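Local coordinates for protein carbonic anhydrase (PDB 1DDZ) that probably catalyses the reversible hydration of carbon dioxide to hydrogencarbonate and a proton, as a zinc-dependent beta-class carbonic anhydrase built from two homologous repeats in one chain, at residues R78-D86 with V293-K303; L87-H95 with C328-N336. All coordinates share one frame; numbering follows the deposited sequence.

Contact 1. Residues R78-D86 with V293-K303; sequences RVPANQLLD and VFVNNENWRQK
Trp300, on helix 292-307, is the bump here: its indole lies with one face against the last turn of helix 81-84. Gln83 O sits 3.1 Å above the indole plane, and beside it Leu84 CA makes a CH-pi contact, 17° off the normal of the six-membered ring. With CG anti to the backbone N (chi1 171°), the ring reaches the hollow bounded by Gln83 CG, 3.3 Å from Trp300 NE1, and by two methyls, Leu84 CD2 at 3.7 Å from Trp300 CZ3 and Val79 CG1 at 3.9 Å from Trp300 CH2. Phe312 meets the indole nearly perpendicularly. About two helical turns earlier, Leu85 CD2 rests against both methyls of Val293. A serine in place of Trp300 would probably open a gap against Gln83 and Leu84 and leave the Leu84 and Val79 methyls without their aromatic partner. Asp86, whose positive phi closes a Schellman motif, packs CB on Trp300 CB and forms a salt bridge with Lys303, whose NZ is held at the syn lone pair of OD1 (3.0 Å) and more weakly at OD2 (3.2 Å); a water joins Asp86 OD2 to Asn296 OD1, weakly at the latter. Apolar packing round the indole thus faces the sheet, while solvent probably weakens the salt bridge at the partly exposed end.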
ATOM      1  N   ARG A  78      -0.364  -7.641  24.376  1.00 39.84           N
ATOM      2  CA  ARG A  78      -0.427  -7.376  25.799  1.00 40.09           C
ATOM      3  C   ARG A  78       0.889  -7.132  26.474  1.00 35.91           C
ATOM      4  O   ARG A  78       0.927  -7.048  27.694  1.00 40.65           O
ATOM      5  CB  ARG A  78      -1.186  -8.490  26.539  1.00 43.89           C
ATOM      6  CG  ARG A  78      -2.598  -8.688  26.025  1.00 48.28           C
ATOM      7  CD  ARG A  78      -3.233  -9.895  26.642  1.00 54.32           C
ATOM      8  NE  ARG A  78      -4.689  -9.851  26.535  1.00 59.42           N
ATOM      9  CZ  ARG A  78      -5.493 -10.857  26.859  1.00 64.68           C
ATOM     10  NH1 ARG A  78      -4.982 -12.001  27.306  1.00 67.05           N
ATOM     11  NH2 ARG A  78      -6.813 -10.716  26.772  1.00 68.90           N
ATOM     12  N   VAL A  79       1.973  -7.034  25.723  1.00 30.06           N
ATOM     13  CA  VAL A  79       3.256  -6.751  26.338  1.00 26.75           C
ATOM     14  C   VAL A  79       4.146  -5.828  25.518  1.00 24.28           C
ATOM     15  O   VAL A  79       4.435  -6.102  24.357  1.00 25.49           O
ATOM     16  CB  VAL A  79       4.055  -8.029  26.680  1.00 24.18           C
ATOM     17  CG1 VAL A  79       5.217  -7.681  27.603  1.00 19.24           C
ATOM     18  CG2 VAL A  79       3.157  -9.079  27.328  1.00 20.64           C
ATOM     19  N   PRO A  80       4.546  -4.688  26.104  1.00 23.19           N
ATOM     20  CA  PRO A  80       5.419  -3.755  25.387  1.00 20.01           C
ATOM     21  C   PRO A  80       6.746  -4.436  25.016  1.00 17.56           C
ATOM     22  O   PRO A  80       7.341  -5.176  25.817  1.00 19.34           O
ATOM     23  CB  PRO A  80       5.598  -2.615  26.408  1.00 17.03           C
ATOM     24  CG  PRO A  80       4.261  -2.589  27.079  1.00 17.78           C
ATOM     25  CD  PRO A  80       4.040  -4.068  27.348  1.00 19.38           C
ATOM     26  N   ALA A  81       7.207  -4.153  23.810  1.00 14.52           N
ATOM     27  CA  ALA A  81       8.421  -4.712  23.277  1.00 12.39           C
ATOM     28  C   ALA A  81       9.627  -4.534  24.177  1.00 14.73           C
ATOM     29  O   ALA A  81      10.369  -5.497  24.403  1.00 19.09           O
ATOM     30  CB  ALA A  81       8.693  -4.125  21.918  1.00  7.80           C
ATOM     31  N   ASN A  82       9.842  -3.320  24.686  1.00 13.25           N
ATOM     32  CA  ASN A  82      10.998  -3.047  25.547  1.00 11.78           C
ATOM     33  C   ASN A  82      10.948  -3.885  26.803  1.00 13.23           C
ATOM     34  O   ASN A  82      11.973  -4.339  27.276  1.00 17.66           O
ATOM     35  CB  ASN A  82      11.089  -1.564  25.918  1.00 12.69           C
ATOM     36  CG  ASN A  82       9.997  -1.128  26.879  1.00 15.39           C
ATOM     37  OD1 ASN A  82       8.838  -1.024  26.493  1.00 12.73           O
ATOM     38  ND2 ASN A  82      10.352  -0.928  28.150  1.00 13.15           N
ATOM     39  N   GLN A  83       9.745  -4.166  27.275  1.00 13.36           N
ATOM     40  CA  GLN A  83       9.531  -4.960  28.472  1.00 17.09           C
ATOM     41  C   GLN A  83       9.986  -6.406  28.241  1.00 21.93           C
ATOM     42  O   GLN A  83      10.796  -6.953  28.994  1.00 25.73           O
ATOM     43  CB  GLN A  83       8.054  -4.950  28.802  1.00 23.09           C
ATOM     44  CG  GLN A  83       7.732  -5.097  30.254  1.00 31.55           C
ATOM     45  CD  GLN A  83       6.729  -4.075  30.694  1.00 31.73           C
ATOM     46  OE1 GLN A  83       6.985  -2.887  30.604  1.00 39.39           O
ATOM     47  NE2 GLN A  83       5.566  -4.525  31.137  1.00 34.19           N
ATOM     48  N   LEU A  84       9.473  -7.023  27.188  1.00 16.80           N
ATOM     49  CA  LEU A  84       9.839  -8.390  26.865  1.00 13.02           C
ATOM     50  C   LEU A  84      11.349  -8.529  26.681  1.00 15.04           C
ATOM     51  O   LEU A  84      11.920  -9.583  26.932  1.00 11.92           O
ATOM     52  CB  LEU A  84       9.130  -8.839  25.583  1.00 12.72           C
ATOM     53  CG  LEU A  84       7.614  -9.074  25.603  1.00 13.69           C
ATOM     54  CD1 LEU A  84       7.068  -9.085  24.181  1.00  8.32           C
ATOM     55  CD2 LEU A  84       7.291 -10.361  26.308  1.00 13.03           C
ATOM     56  N   LEU A  85      11.998  -7.486  26.183  1.00 13.98           N
ATOM     57  CA  LEU A  85      13.439  -7.543  25.982  1.00 14.18           C
ATOM     58  C   LEU A  85      14.226  -7.064  27.206  1.00 14.83           C
ATOM     59  O   LEU A  85      15.448  -7.025  27.173  1.00 14.82           O
ATOM     60  CB  LEU A  85      13.848  -6.717  24.756  1.00 13.15           C
ATOM     61  CG  LEU A  85      13.446  -7.257  23.380  1.00 11.56           C
ATOM     62  CD1 LEU A  85      13.893  -6.306  22.277  1.00  8.08           C
ATOM     63  CD2 LEU A  85      14.075  -8.621  23.179  1.00  7.00           C
ATOM     64  N   ASP A  86      13.528  -6.719  28.280  1.00 17.89           N
ATOM     65  CA  ASP A  86      14.163  -6.208  29.499  1.00 22.08           C
ATOM     66  C   ASP A  86      15.011  -4.974  29.167  1.00 24.02           C
ATOM     67  O   ASP A  86      16.156  -4.855  29.612  1.00 25.86           O
ATOM     68  CB  ASP A  86      15.039  -7.285  30.147  1.00 21.55           C
ATOM     69  CG  ASP A  86      15.341  -6.996  31.605  1.00 26.79           C
ATOM     70  OD1 ASP A  86      14.503  -6.352  32.276  1.00 33.70           O
ATOM     71  OD2 ASP A  86      16.407  -7.432  32.090  1.00 27.38           O
ATOM     72  N   VAL A 293      18.727 -11.957  23.606  1.00 22.19           N
ATOM     73  CA  VAL A 293      17.302 -11.608  23.548  1.00 20.92           C
ATOM     74  C   VAL A 293      16.493 -12.511  24.478  1.00 20.98           C
ATOM     75  O   VAL A 293      15.604 -12.050  25.222  1.00 18.68           O
ATOM     76  CB  VAL A 293      16.784 -11.762  22.089  1.00 18.52           C
ATOM     77  CG1 VAL A 293      15.307 -12.130  22.056  1.00 20.86           C
ATOM     78  CG2 VAL A 293      17.026 -10.484  21.319  1.00 21.94           C
ATOM     79  N   PHE A 294      16.865 -13.788  24.474  1.00 18.02           N
ATOM     80  CA  PHE A 294      16.181 -14.785  25.277  1.00 18.09           C
ATOM     81  C   PHE A 294      16.629 -14.752  26.724  1.00 14.38           C
ATOM     82  O   PHE A 294      15.799 -14.779  27.638  1.00 19.59           O
ATOM     83  CB  PHE A 294      16.354 -16.176  24.642  1.00 12.33           C
ATOM     84  CG  PHE A 294      15.880 -16.238  23.207  1.00 12.95           C
ATOM     85  CD1 PHE A 294      16.784 -16.108  22.159  1.00  7.50           C
ATOM     86  CD2 PHE A 294      14.517 -16.387  22.909  1.00 11.56           C
ATOM     87  CE1 PHE A 294      16.339 -16.111  20.848  1.00 13.40           C
ATOM     88  CE2 PHE A 294      14.066 -16.390  21.594  1.00  8.09           C
ATOM     89  CZ  PHE A 294      14.970 -16.257  20.563  1.00 11.28           C
ATOM     90  N   VAL A 295      17.916 -14.543  26.941  1.00 13.75           N
ATOM     91  CA  VAL A 295      18.413 -14.506  28.310  1.00 18.51           C
ATOM     92  C   VAL A 295      17.881 -13.271  29.045  1.00 19.68           C
ATOM     93  O   VAL A 295      17.411 -13.375  30.181  1.00 22.62           O
ATOM     94  CB  VAL A 295      19.970 -14.683  28.376  1.00 22.55           C
ATOM     95  CG1 VAL A 295      20.670 -13.650  27.566  1.00 29.68           C
ATOM     96  CG2 VAL A 295      20.463 -14.638  29.805  1.00 24.56           C
ATOM     97  N   ASN A 296      17.832 -12.138  28.350  1.00 19.01           N
ATOM     98  CA  ASN A 296      17.299 -10.897  28.918  1.00 18.82           C
ATOM     99  C   ASN A 296      15.806 -11.066  29.166  1.00 18.80           C
ATOM    100  O   ASN A 296      15.293 -10.710  30.231  1.00 20.14           O
ATOM    101  CB  ASN A 296      17.531  -9.747  27.960  1.00 22.34           C
ATOM    102  CG  ASN A 296      18.988  -9.445  27.785  1.00 26.24           C
ATOM    103  OD1 ASN A 296      19.810  -9.940  28.547  1.00 31.44           O
ATOM    104  ND2 ASN A 296      19.330  -8.679  26.753  1.00 28.89           N
ATOM    105  N   ASN A 297      15.100 -11.638  28.194  1.00 17.92           N
ATOM    106  CA  ASN A 297      13.671 -11.880  28.370  1.00 15.23           C
ATOM    107  C   ASN A 297      13.434 -12.746  29.601  1.00 13.64           C
ATOM    108  O   ASN A 297      12.511 -12.497  30.379  1.00 14.84           O
ATOM    109  CB  ASN A 297      13.077 -12.550  27.128  1.00 14.35           C
ATOM    110  CG  ASN A 297      11.662 -13.058  27.361  1.00 14.12           C
ATOM    111  OD1 ASN A 297      10.727 -12.276  27.550  1.00 14.39           O
ATOM    112  ND2 ASN A 297      11.499 -14.371  27.355  1.00 13.11           N
ATOM    113  N   GLU A 298      14.304 -13.732  29.808  1.00 16.65           N
ATOM    114  CA  GLU A 298      14.200 -14.621  30.959  1.00 18.34           C
ATOM    115  C   GLU A 298      14.405 -13.885  32.277  1.00 20.18           C
ATOM    116  O   GLU A 298      13.664 -14.108  33.225  1.00 21.38           O
ATOM    117  CB  GLU A 298      15.195 -15.774  30.840  1.00 21.33           C
ATOM    118  CG  GLU A 298      14.997 -16.893  31.886  1.00 23.41           C
ATOM    119  CD  GLU A 298      13.624 -17.565  31.816  1.00 28.06           C
ATOM    120  OE1 GLU A 298      13.134 -18.030  32.867  1.00 28.96           O
ATOM    121  OE2 GLU A 298      13.031 -17.641  30.713  1.00 29.70           O
ATOM    122  N   ASN A 299      15.404 -13.006  32.344  1.00 22.41           N
ATOM    123  CA  ASN A 299      15.657 -12.245  33.579  1.00 26.71           C
ATOM    124  C   ASN A 299      14.413 -11.433  33.890  1.00 27.17           C
ATOM    125  O   ASN A 299      13.895 -11.459  35.011  1.00 28.92           O
ATOM    126  CB  ASN A 299      16.860 -11.303  33.439  1.00 31.52           C
ATOM    127  CG  ASN A 299      18.179 -12.042  33.276  1.00 40.32           C
ATOM    128  OD1 ASN A 299      19.179 -11.456  32.860  1.00 43.36           O
ATOM    129  ND2 ASN A 299      18.192 -13.340  33.603  1.00 48.90           N
ATOM    130  N   TRP A 300      13.903 -10.768  32.857  1.00 27.55           N
ATOM    131  CA  TRP A 300      12.696  -9.965  32.969  1.00 25.93           C
ATOM    132  C   TRP A 300      11.552 -10.786  33.572  1.00 28.90           C
ATOM    133  O   TRP A 300      10.930 -10.362  34.551  1.00 31.28           O
ATOM    134  CB  TRP A 300      12.291  -9.429  31.596  1.00 23.83           C
ATOM    135  CG  TRP A 300      10.958  -8.779  31.603  1.00 27.16           C
ATOM    136  CD1 TRP A 300      10.620  -7.602  32.219  1.00 30.27           C
ATOM    137  CD2 TRP A 300       9.738  -9.305  31.047  1.00 28.68           C
ATOM    138  NE1 TRP A 300       9.263  -7.376  32.094  1.00 31.16           N
ATOM    139  CE2 TRP A 300       8.701  -8.407  31.378  1.00 28.78           C
ATOM    140  CE3 TRP A 300       9.426 -10.456  30.305  1.00 23.84           C
ATOM    141  CZ2 TRP A 300       7.377  -8.618  30.994  1.00 23.34           C
ATOM    142  CZ3 TRP A 300       8.117 -10.663  29.926  1.00 24.33           C
ATOM    143  CH2 TRP A 300       7.107  -9.751  30.269  1.00 27.07           C
ATOM    144  N   ARG A 301      11.281 -11.954  32.997  1.00 28.18           N
ATOM    145  CA  ARG A 301      10.216 -12.819  33.488  1.00 27.76           C
ATOM    146  C   ARG A 301      10.360 -13.152  34.963  1.00 28.19           C
ATOM    147  O   ARG A 301       9.400 -13.039  35.703  1.00 29.67           O
ATOM    148  CB  ARG A 301      10.184 -14.128  32.719  1.00 27.09           C
ATOM    149  CG  ARG A 301       9.846 -14.012  31.269  1.00 27.95           C
ATOM    150  CD  ARG A 301       9.836 -15.390  30.695  1.00 32.48           C
ATOM    151  NE  ARG A 301       8.973 -16.234  31.506  1.00 40.07           N
ATOM    152  CZ  ARG A 301       9.329 -17.404  32.016  1.00 41.40           C
ATOM    153  NH1 ARG A 301      10.543 -17.880  31.799  1.00 44.24           N
ATOM    154  NH2 ARG A 301       8.462 -18.097  32.741  1.00 45.71           N
ATOM    155  N   GLN A 302      11.543 -13.595  35.377  1.00 30.92           N
ATOM    156  CA  GLN A 302      11.788 -13.946  36.776  1.00 33.14           C
ATOM    157  C   GLN A 302      11.520 -12.764  37.694  1.00 36.54           C
ATOM    158  O   GLN A 302      10.868 -12.898  38.723  1.00 37.08           O
ATOM    159  CB  GLN A 302      13.224 -14.442  36.963  1.00 35.90           C
ATOM    160  CG  GLN A 302      13.503 -15.769  36.281  1.00 34.46           C
ATOM    161  CD  GLN A 302      12.424 -16.791  36.578  1.00 39.12           C
ATOM    162  OE1 GLN A 302      11.841 -16.796  37.655  1.00 43.12           O
ATOM    163  NE2 GLN A 302      12.123 -17.633  35.606  1.00 37.72           N
ATOM    164  N   LYS A 303      11.979 -11.586  37.281  1.00 37.77           N
ATOM    165  CA  LYS A 303      11.784 -10.354  38.036  1.00 36.81           C
ATOM    166  C   LYS A 303      10.294 -10.088  38.232  1.00 39.69           C
ATOM    167  O   LYS A 303       9.861  -9.676  39.305  1.00 41.81           O
ATOM    168  CB  LYS A 303      12.400  -9.199  37.266  1.00 38.42           C
ATOM    169  CG  LYS A 303      13.403  -8.389  38.038  1.00 38.55           C
ATOM    170  CD  LYS A 303      14.586  -7.988  37.154  1.00 36.34           C
ATOM    171  CE  LYS A 303      14.178  -7.208  35.907  1.00 34.06           C
ATOM    172  NZ  LYS A 303      15.369  -6.828  35.088  1.00 36.90           N
TER
HETATM  173  O   HOH W   1      18.802  -8.228  30.958  1.00 35.11           O

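Contact 2. Residues L87-H95 with C328-N336; sequences LPAGEVFVH and CADSRVPAN. With ZN (zinc ion), chain D.
Ala329 O is gripped by two donors from different directions. Val94 N reaches it at 3.1 Å, in the carbonyl plane on a lone pair, with an N-H...O angle of 148°; Ser331 OG donates at 2.8 Å from well above that plane. Ala329 CB sits over one face of the Phe93 ring, 21° off the normal, while Ala329 CA makes a CA-H...O contact with Val94 O. Phe93 CG lies anti to the backbone N (chi1 -161°), which carries the ring alongside the Asp330 side chain; there Asp330 OD1 lies at the ring edge, near the ring plane, 3.1 Å from Phe93 CE1, so a ring edge borders the oxygen that does not bind the metal. Asp330 OD2 binds zinc at 1.8 Å and Cys328 SG at 2.3 Å, and His384 and Cys387 complete the four-ligand site seen in this structure. Asp330 N donates a long, nearly straight hydrogen bond to Cys328 SG, which ties the two ligands together in the loop that follows strand 323-328. Strand 92-97, an outermost strand of the first repeat's sheet within this chain, thus runs beside the zinc loop of the second repeat, in the alpha/beta fold of beta-class carbonic anhydrases. Just before the strand, the type II turn from Pro88 to Glu91 puts Gly90 CA over the centre of the Arg332 guanidinium, 3.9 Å above its plane; a side chain at Gly90 would collide with that group. A water donates to both Gly90 O and, at 2.6 Å, Asp330 O, bridging the turn to the backbone of the zinc ligand.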
ATOM      1  N   LEU A  87      14.449  -4.073  28.360  1.00 24.99           N
ATOM      2  CA  LEU A  87      15.126  -2.837  27.934  1.00 24.76           C
ATOM      3  C   LEU A  87      14.315  -1.599  28.293  1.00 25.69           C
ATOM      4  O   LEU A  87      13.088  -1.655  28.427  1.00 27.45           O
ATOM      5  CB  LEU A  87      15.342  -2.814  26.412  1.00 16.32           C
ATOM      6  CG  LEU A  87      16.464  -3.639  25.802  1.00 18.28           C
ATOM      7  CD1 LEU A  87      16.429  -3.479  24.280  1.00 16.86           C
ATOM      8  CD2 LEU A  87      17.804  -3.188  26.373  1.00 14.25           C
ATOM      9  N   PRO A  88      15.000  -0.459  28.473  1.00 28.07           N
ATOM     10  CA  PRO A  88      14.329   0.803  28.802  1.00 25.43           C
ATOM     11  C   PRO A  88      13.400   1.210  27.638  1.00 22.56           C
ATOM     12  O   PRO A  88      13.646   0.861  26.478  1.00 21.94           O
ATOM     13  CB  PRO A  88      15.508   1.782  28.917  1.00 28.16           C
ATOM     14  CG  PRO A  88      16.624   0.899  29.421  1.00 26.55           C
ATOM     15  CD  PRO A  88      16.470  -0.319  28.562  1.00 27.34           C
ATOM     16  N   ALA A  89      12.319   1.904  27.955  1.00 23.59           N
ATOM     17  CA  ALA A  89      11.394   2.364  26.934  1.00 24.47           C
ATOM     18  C   ALA A  89      12.222   3.200  25.951  1.00 26.55           C
ATOM     19  O   ALA A  89      13.268   3.750  26.319  1.00 30.67           O
ATOM     20  CB  ALA A  89      10.319   3.208  27.584  1.00 26.02           C
ATOM     21  N   GLY A  90      11.836   3.217  24.683  1.00 21.35           N
ATOM     22  CA  GLY A  90      12.590   3.987  23.721  1.00 14.87           C
ATOM     23  C   GLY A  90      13.837   3.288  23.237  1.00 13.66           C
ATOM     24  O   GLY A  90      14.471   3.710  22.271  1.00 11.96           O
ATOM     25  N   GLU A  91      14.244   2.225  23.906  1.00 13.10           N
ATOM     26  CA  GLU A  91      15.418   1.531  23.411  1.00 18.24           C
ATOM     27  C   GLU A  91      15.048   0.553  22.296  1.00 18.60           C
ATOM     28  O   GLU A  91      15.910  -0.054  21.666  1.00 22.13           O
ATOM     29  CB  GLU A  91      16.195   0.863  24.529  1.00 15.67           C
ATOM     30  CG  GLU A  91      17.642   1.300  24.521  1.00 25.26           C
ATOM     31  CD  GLU A  91      18.116   1.758  25.876  1.00 26.36           C
ATOM     32  OE1 GLU A  91      18.913   1.025  26.480  1.00 29.26           O
ATOM     33  OE2 GLU A  91      17.697   2.840  26.336  1.00 31.47           O
ATOM     34  N   VAL A  92      13.756   0.455  22.016  1.00 17.42           N
ATOM     35  CA  VAL A  92      13.268  -0.397  20.948  1.00 14.34           C
ATOM     36  C   VAL A  92      12.368   0.428  20.034  1.00 13.69           C
ATOM     37  O   VAL A  92      11.428   1.035  20.499  1.00 15.41           O
ATOM     38  CB  VAL A  92      12.449  -1.568  21.491  1.00 11.35           C
ATOM     39  CG1 VAL A  92      12.051  -2.505  20.341  1.00 14.56           C
ATOM     40  CG2 VAL A  92      13.261  -2.332  22.526  1.00 15.13           C
ATOM     41  N   PHE A  93      12.691   0.457  18.742  1.00 12.52           N
ATOM     42  CA  PHE A  93      11.909   1.174  17.726  1.00 12.38           C
ATOM     43  C   PHE A  93      10.771   0.212  17.340  1.00 14.52           C
ATOM     44  O   PHE A  93      11.026  -0.863  16.805  1.00 12.79           O
ATOM     45  CB  PHE A  93      12.802   1.443  16.529  1.00 14.03           C
ATOM     46  CG  PHE A  93      12.308   2.523  15.632  1.00 14.92           C
ATOM     47  CD1 PHE A  93      12.187   3.826  16.097  1.00  9.93           C
ATOM     48  CD2 PHE A  93      11.997   2.248  14.300  1.00 15.53           C
ATOM     49  CE1 PHE A  93      11.765   4.827  15.247  1.00 13.70           C
ATOM     50  CE2 PHE A  93      11.575   3.255  13.449  1.00 14.02           C
ATOM     51  CZ  PHE A  93      11.460   4.539  13.920  1.00 13.66           C
ATOM     52  N   VAL A  94       9.526   0.614  17.567  1.00 14.86           N
ATOM     53  CA  VAL A  94       8.382  -0.265  17.347  1.00 14.22           C
ATOM     54  C   VAL A  94       7.423   0.041  16.208  1.00 16.01           C
ATOM     55  O   VAL A  94       7.032   1.187  15.992  1.00 15.66           O
ATOM     56  CB  VAL A  94       7.523  -0.359  18.638  1.00 12.40           C
ATOM     57  CG1 VAL A  94       6.392  -1.323  18.456  1.00 13.74           C
ATOM     58  CG2 VAL A  94       8.367  -0.773  19.833  1.00 14.20           C
ATOM     59  N   HIS A  95       7.046  -1.011  15.485  1.00 14.57           N
ATOM     60  CA  HIS A  95       6.063  -0.910  14.411  1.00 13.31           C
ATOM     61  C   HIS A  95       5.018  -1.953  14.810  1.00 14.44           C
ATOM     62  O   HIS A  95       5.372  -3.047  15.265  1.00 12.31           O
ATOM     63  CB  HIS A  95       6.673  -1.266  13.054  1.00 11.77           C
ATOM     64  CG  HIS A  95       5.702  -1.221  11.910  1.00 12.78           C
ATOM     65  ND1 HIS A  95       4.788  -0.201  11.742  1.00 14.96           N
ATOM     66  CD2 HIS A  95       5.539  -2.045  10.844  1.00 13.91           C
ATOM     67  CE1 HIS A  95       4.113  -0.394  10.621  1.00 11.45           C
ATOM     68  NE2 HIS A  95       4.551  -1.506  10.058  1.00  8.87           N
ATOM     69  N   CYS A 328       3.786   7.036  17.260  1.00  9.67           N
ATOM     70  CA  CYS A 328       4.975   7.023  16.431  1.00 11.13           C
ATOM     71  C   CYS A 328       5.911   5.881  16.775  1.00 11.74           C
ATOM     72  O   CYS A 328       6.082   5.555  17.942  1.00 11.43           O
ATOM     73  CB  CYS A 328       5.721   8.353  16.568  1.00  9.48           C
ATOM     74  SG  CYS A 328       7.208   8.420  15.510  1.00 17.81           S
ATOM     75  N   ALA A 329       6.586   5.336  15.775  1.00 15.20           N
ATOM     76  CA  ALA A 329       7.515   4.235  15.983  1.00 15.61           C
ATOM     77  C   ALA A 329       8.649   4.566  16.959  1.00 19.96           C
ATOM     78  O   ALA A 329       9.301   3.671  17.463  1.00 20.02           O
ATOM     79  CB  ALA A 329       8.031   3.715  14.674  1.00 13.52           C
ATOM     80  N   ASP A 330       8.901   5.855  17.181  1.00 24.66           N
ATOM     81  CA  ASP A 330       9.923   6.304  18.126  1.00 30.07           C
ATOM     82  C   ASP A 330       9.589   5.751  19.534  1.00 38.35           C
ATOM     83  O   ASP A 330      10.479   5.314  20.282  1.00 41.19           O
ATOM     84  CB  ASP A 330      10.046   7.817  18.149  1.00 22.46           C
ATOM     85  CG  ASP A 330      10.652   8.366  16.855  1.00 19.90           C
ATOM     86  OD1 ASP A 330      11.609   7.743  16.331  1.00 22.70           O
ATOM     87  OD2 ASP A 330      10.171   9.376  16.342  1.00 16.97           O
ATOM     88  N   SER A 331       8.315   5.887  19.916  1.00 42.01           N
ATOM     89  CA  SER A 331       7.794   5.360  21.171  1.00 43.46           C
ATOM     90  C   SER A 331       8.640   5.373  22.442  1.00 43.55           C
ATOM     91  O   SER A 331       9.034   4.323  22.943  1.00 47.44           O
ATOM     92  CB  SER A 331       7.268   3.914  20.938  1.00 44.98           C
ATOM     93  OG  SER A 331       7.895   3.283  19.810  1.00 46.87           O
ATOM     94  N   ARG A 332       8.892   6.531  23.033  1.00 41.25           N
ATOM     95  CA  ARG A 332       9.680   6.464  24.251  1.00 38.44           C
ATOM     96  C   ARG A 332       8.844   6.081  25.483  1.00 35.50           C
ATOM     97  O   ARG A 332       9.366   5.981  26.593  1.00 40.02           O
ATOM     98  CB  ARG A 332      10.548   7.706  24.472  1.00 43.54           C
ATOM     99  CG  ARG A 332      11.703   7.432  25.442  1.00 46.01           C
ATOM    100  CD  ARG A 332      12.874   8.351  25.210  1.00 50.03           C
ATOM    101  NE  ARG A 332      13.693   7.959  24.050  1.00 50.87           N
ATOM    102  CZ  ARG A 332      14.786   7.164  24.106  1.00 52.66           C
ATOM    103  NH1 ARG A 332      15.194   6.633  25.259  1.00 50.78           N
ATOM    104  NH2 ARG A 332      15.576   7.019  23.038  1.00 51.65           N
ATOM    105  N   VAL A 333       7.527   5.883  25.328  1.00 28.06           N
ATOM    106  CA  VAL A 333       6.677   5.414  26.440  1.00 26.42           C
ATOM    107  C   VAL A 333       5.551   4.524  25.912  1.00 23.76           C
ATOM    108  O   VAL A 333       4.919   4.865  24.914  1.00 22.25           O
ATOM    109  CB  VAL A 333       5.982   6.531  27.252  1.00 22.88           C
ATOM    110  CG1 VAL A 333       5.396   5.947  28.509  1.00 17.98           C
ATOM    111  CG2 VAL A 333       6.986   7.651  27.579  1.00 24.86           C
ATOM    112  N   PRO A 334       5.351   3.342  26.519  1.00 23.58           N
ATOM    113  CA  PRO A 334       4.275   2.461  26.047  1.00 21.24           C
ATOM    114  C   PRO A 334       2.926   3.161  26.221  1.00 18.93           C
ATOM    115  O   PRO A 334       2.692   3.836  27.229  1.00 19.43           O
ATOM    116  CB  PRO A 334       4.404   1.240  26.945  1.00 18.56           C
ATOM    117  CG  PRO A 334       5.879   1.136  27.135  1.00 19.65           C
ATOM    118  CD  PRO A 334       6.250   2.589  27.433  1.00 21.74           C
ATOM    119  N   ALA A 335       2.041   2.989  25.243  1.00 16.95           N
ATOM    120  CA  ALA A 335       0.726   3.623  25.267  1.00 18.11           C
ATOM    121  C   ALA A 335      -0.030   3.377  26.557  1.00 18.77           C
ATOM    122  O   ALA A 335      -0.510   4.321  27.199  1.00 19.77           O
ATOM    123  CB  ALA A 335      -0.101   3.168  24.070  1.00 10.75           C
ATOM    124  N   ASN A 336      -0.121   2.111  26.948  1.00 20.65           N
ATOM    125  CA  ASN A 336      -0.830   1.741  28.163  1.00 19.76           C
ATOM    126  C   ASN A 336      -0.226   2.452  29.371  1.00 20.86           C
ATOM    127  O   ASN A 336      -0.959   2.900  30.242  1.00 20.97           O
ATOM    128  CB  ASN A 336      -0.810   0.219  28.369  1.00 15.96           C
ATOM    129  CG  ASN A 336       0.537  -0.293  28.839  1.00 16.91           C
ATOM    130  OD1 ASN A 336       1.453  -0.437  28.056  1.00 17.25           O
ATOM    131  ND2 ASN A 336       0.670  -0.529  30.133  1.00 19.20           N
TER
HETATM  132 ZN    ZN D   2       8.517  10.134  16.373  1.00 13.52          ZN
HETATM  133  O   HOH W   2      12.962   4.547  19.907  1.00 21.49           O

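The centres of contacts 1 and 2 lie about 14 Å apart, and residues 78-86 run directly into 87-95, so a single unbroken piece of the first repeat supplies one side of both. Asn82 O and Leu87 N, 2.7 Å apart in a probable hydrogen bond, join them. Along the chain the order is 78-86, 87-95, 293-303, 328-336, so the segments alternate. Helix 81-84 meets helix 292-307 in contact 1, whereas strand 92-97, outermost within this chain, meets the loop after strand 323-328 in contact 2. Consecutive elements of the first repeat thus pack on helix 292-307 and on the zinc-binding loop of the second repeat, holding the two repeats against each other, and contact 2 alone reaches directly into a zinc site.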